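Local coordinates for protein AT27789p (Drosophila melanogaster, PDB 5UZN) that probably binds RNA, including mRNA, as the fly homolog of hnRNP F/H, of which this chain is the third quasi-RNA recognition motif, at residues E32-A37 with Q64-R69. Numbering follows the deposited sequence.
Sequences EPIRPA and QVAMKR
Val65 CG1, one turn earlier in the same segment, lies 3.7 Å over one face of the flat Arg69 guanidinium, displaced from its middle toward the edge of the group; the same methyl meets Ile34 across the contact. Val65 CG1 packs 3.6 Å from Ile34 CG1 and 3.9 Å from Ile34 CD1, so the ethyl branch of the isoleucine does the touching, and the two side chains cross at about a right angle. The first torsion of Ile34 (chi1 -67°) sets CG1 beside the backbone N and opposite the carbonyl carbon, which turns that branch toward Val65. The other branch serves a second neighbour: Ile34 CG2 approaches Ala66 CB at 4.3 Å, a looser apolar contact deeper in the protein. In the beta-alpha-beta-beta-alpha-beta fold of this quasi-RNA recognition motif, the two helices lie on one face of the four-stranded antiparallel sheet, and the contact joins the loop running from helix 24-31 into strand 38-43 to the end of helix 60-68. Phe57 of strand 52-57 touches Ile34, Pro36 and Ala66, and Phe31 of helix 24-31 also reaches Ala66, extending this apolar layer between sheet and helices. Pro33, entered through a cis peptide bond, precedes Ile34 where the chain turns away from the first helix. On the opposing segment the last turn is held by Val65 O, which accepts hydrogen bonds from both Lys68 N, at 3.0 Å, and Arg69 N, at 2.8 Å. The Lys68 side chain folds back so that NZ donates to Gln64 O at 3.0 Å, tilted 33° from the carbonyl plane. At the start of segment 32-37, Glu32 OE1 forms a salt bridge with Arg71 NH1, just beyond Arg69.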
loop_
_atom_site.group_PDB
_atom_site.type_symbol
_atom_site.label_atom_id
_atom_site.label_comp_id
_atom_site.label_asym_id
_atom_site.label_seq_id
_atom_site.Cartn_x
_atom_site.Cartn_y
_atom_site.Cartn_z
ATOM N N GLU A 32 -7.962 -5.760 0.667
ATOM C CA GLU A 32 -9.342 -6.077 0.319
ATOM C C GLU A 32 -10.074 -6.424 1.608
ATOM O O GLU A 32 -9.474 -6.983 2.516
ATOM C CB GLU A 32 -9.415 -7.231 -0.698
ATOM C CG GLU A 32 -9.069 -8.580 -0.117
ATOM C CD GLU A 32 -8.838 -9.637 -1.177
ATOM O OE1 GLU A 32 -8.583 -10.796 -0.786
ATOM O OE2 GLU A 32 -8.888 -9.306 -2.389
ATOM N N PRO A 33 -11.377 -6.102 1.704
ATOM C CA PRO A 33 -12.292 -5.512 0.712
ATOM C C PRO A 33 -12.081 -4.038 0.458
ATOM O O PRO A 33 -12.676 -3.475 -0.464
ATOM C CB PRO A 33 -13.675 -5.724 1.341
ATOM C CG PRO A 33 -13.407 -5.717 2.798
ATOM C CD PRO A 33 -12.070 -6.388 2.973
ATOM N N ILE A 34 -11.250 -3.404 1.250
ATOM C CA ILE A 34 -11.064 -1.970 1.107
ATOM C C ILE A 34 -10.199 -1.693 -0.110
ATOM O O ILE A 34 -9.187 -2.349 -0.386
ATOM C CB ILE A 34 -10.476 -1.350 2.383
ATOM C CG1 ILE A 34 -11.490 -1.452 3.527
ATOM C CG2 ILE A 34 -10.154 0.117 2.147
ATOM C CD1 ILE A 34 -12.669 -0.534 3.359
ATOM N N ARG A 35 -10.718 -0.829 -0.963
ATOM C CA ARG A 35 -10.145 -0.522 -2.249
ATOM C C ARG A 35 -9.475 0.782 -2.463
ATOM O O ARG A 35 -10.089 1.768 -2.629
ATOM C CB ARG A 35 -11.254 -0.579 -3.289
ATOM C CG ARG A 35 -11.097 -1.558 -4.420
ATOM C CD ARG A 35 -12.441 -2.177 -4.824
ATOM N NE ARG A 35 -13.634 -1.323 -4.723
ATOM C CZ ARG A 35 -14.670 -1.582 -3.949
ATOM N NH1 ARG A 35 -14.676 -2.658 -3.199
ATOM N NH2 ARG A 35 -15.697 -0.764 -3.907
ATOM N N PRO A 36 -8.183 0.774 -2.456
ATOM C CA PRO A 36 -7.447 1.996 -2.807
ATOM C C PRO A 36 -7.814 2.459 -4.210
ATOM O O PRO A 36 -8.097 1.657 -5.104
ATOM C CB PRO A 36 -5.966 1.584 -2.713
ATOM C CG PRO A 36 -5.960 0.143 -2.683
ATOM C CD PRO A 36 -7.259 -0.316 -2.090
ATOM N N ALA A 37 -7.864 3.775 -4.383
ATOM C CA ALA A 37 -8.079 4.325 -5.712
ATOM C C ALA A 37 -6.933 3.945 -6.633
ATOM O O ALA A 37 -7.154 3.558 -7.784
ATOM C CB ALA A 37 -8.216 5.843 -5.633
ATOM N N GLN A 64 -8.238 4.794 7.169
ATOM C CA GLN A 64 -8.115 4.405 8.562
ATOM C C GLN A 64 -8.518 2.954 8.785
ATOM O O GLN A 64 -7.859 2.238 9.551
ATOM C CB GLN A 64 -8.939 5.357 9.426
ATOM C CG GLN A 64 -8.408 6.779 9.310
ATOM C CD GLN A 64 -6.921 6.848 9.600
ATOM O OE1 GLN A 64 -6.509 6.683 10.734
ATOM N NE2 GLN A 64 -6.113 7.076 8.567
ATOM N N VAL A 65 -9.582 2.498 8.119
ATOM C CA VAL A 65 -9.906 1.074 8.129
ATOM C C VAL A 65 -8.724 0.271 7.585
ATOM O O VAL A 65 -8.287 -0.710 8.198
ATOM C CB VAL A 65 -11.200 0.801 7.333
ATOM C CG1 VAL A 65 -11.345 -0.682 7.033
ATOM C CG2 VAL A 65 -12.412 1.304 8.102
ATOM N N ALA A 66 -8.143 0.719 6.464
ATOM C CA ALA A 66 -7.023 -0.016 5.873
ATOM C C ALA A 66 -5.816 -0.102 6.803
ATOM O O ALA A 66 -5.095 -1.109 6.789
ATOM C CB ALA A 66 -6.614 0.619 4.546
ATOM N N MET A 67 -5.578 0.916 7.635
ATOM C CA MET A 67 -4.469 0.836 8.583
ATOM C C MET A 67 -4.626 -0.309 9.576
ATOM O O MET A 67 -3.620 -0.845 10.057
ATOM C CB MET A 67 -4.307 2.164 9.331
ATOM C CG MET A 67 -3.666 3.294 8.496
ATOM S SD MET A 67 -1.940 3.026 8.003
ATOM C CE MET A 67 -1.118 3.189 9.584
ATOM N N LYS A 68 -5.863 -0.687 9.908
ATOM C CA LYS A 68 -6.143 -1.755 10.871
ATOM C C LYS A 68 -6.387 -3.086 10.177
ATOM O O LYS A 68 -5.727 -4.090 10.471
ATOM C CB LYS A 68 -7.393 -1.446 11.710
ATOM C CG LYS A 68 -7.738 -0.001 11.885
ATOM C CD LYS A 68 -6.830 0.674 12.887
ATOM C CE LYS A 68 -7.328 2.084 13.171
ATOM N NZ LYS A 68 -6.789 3.063 12.181
ATOM N N ARG A 69 -7.344 -3.099 9.254
ATOM C CA ARG A 69 -7.946 -4.318 8.729
ATOM C C ARG A 69 -7.314 -4.642 7.382
ATOM O O ARG A 69 -7.662 -4.052 6.355
ATOM C CB ARG A 69 -9.454 -4.147 8.638
ATOM C CG ARG A 69 -10.107 -4.044 10.009
ATOM C CD ARG A 69 -11.480 -3.401 9.945
ATOM N NE ARG A 69 -12.261 -3.880 8.809
ATOM C CZ ARG A 69 -13.521 -3.529 8.581
ATOM N NH1 ARG A 69 -14.165 -4.003 7.519
ATOM N NH2 ARG A 69 -14.136 -2.697 9.416
#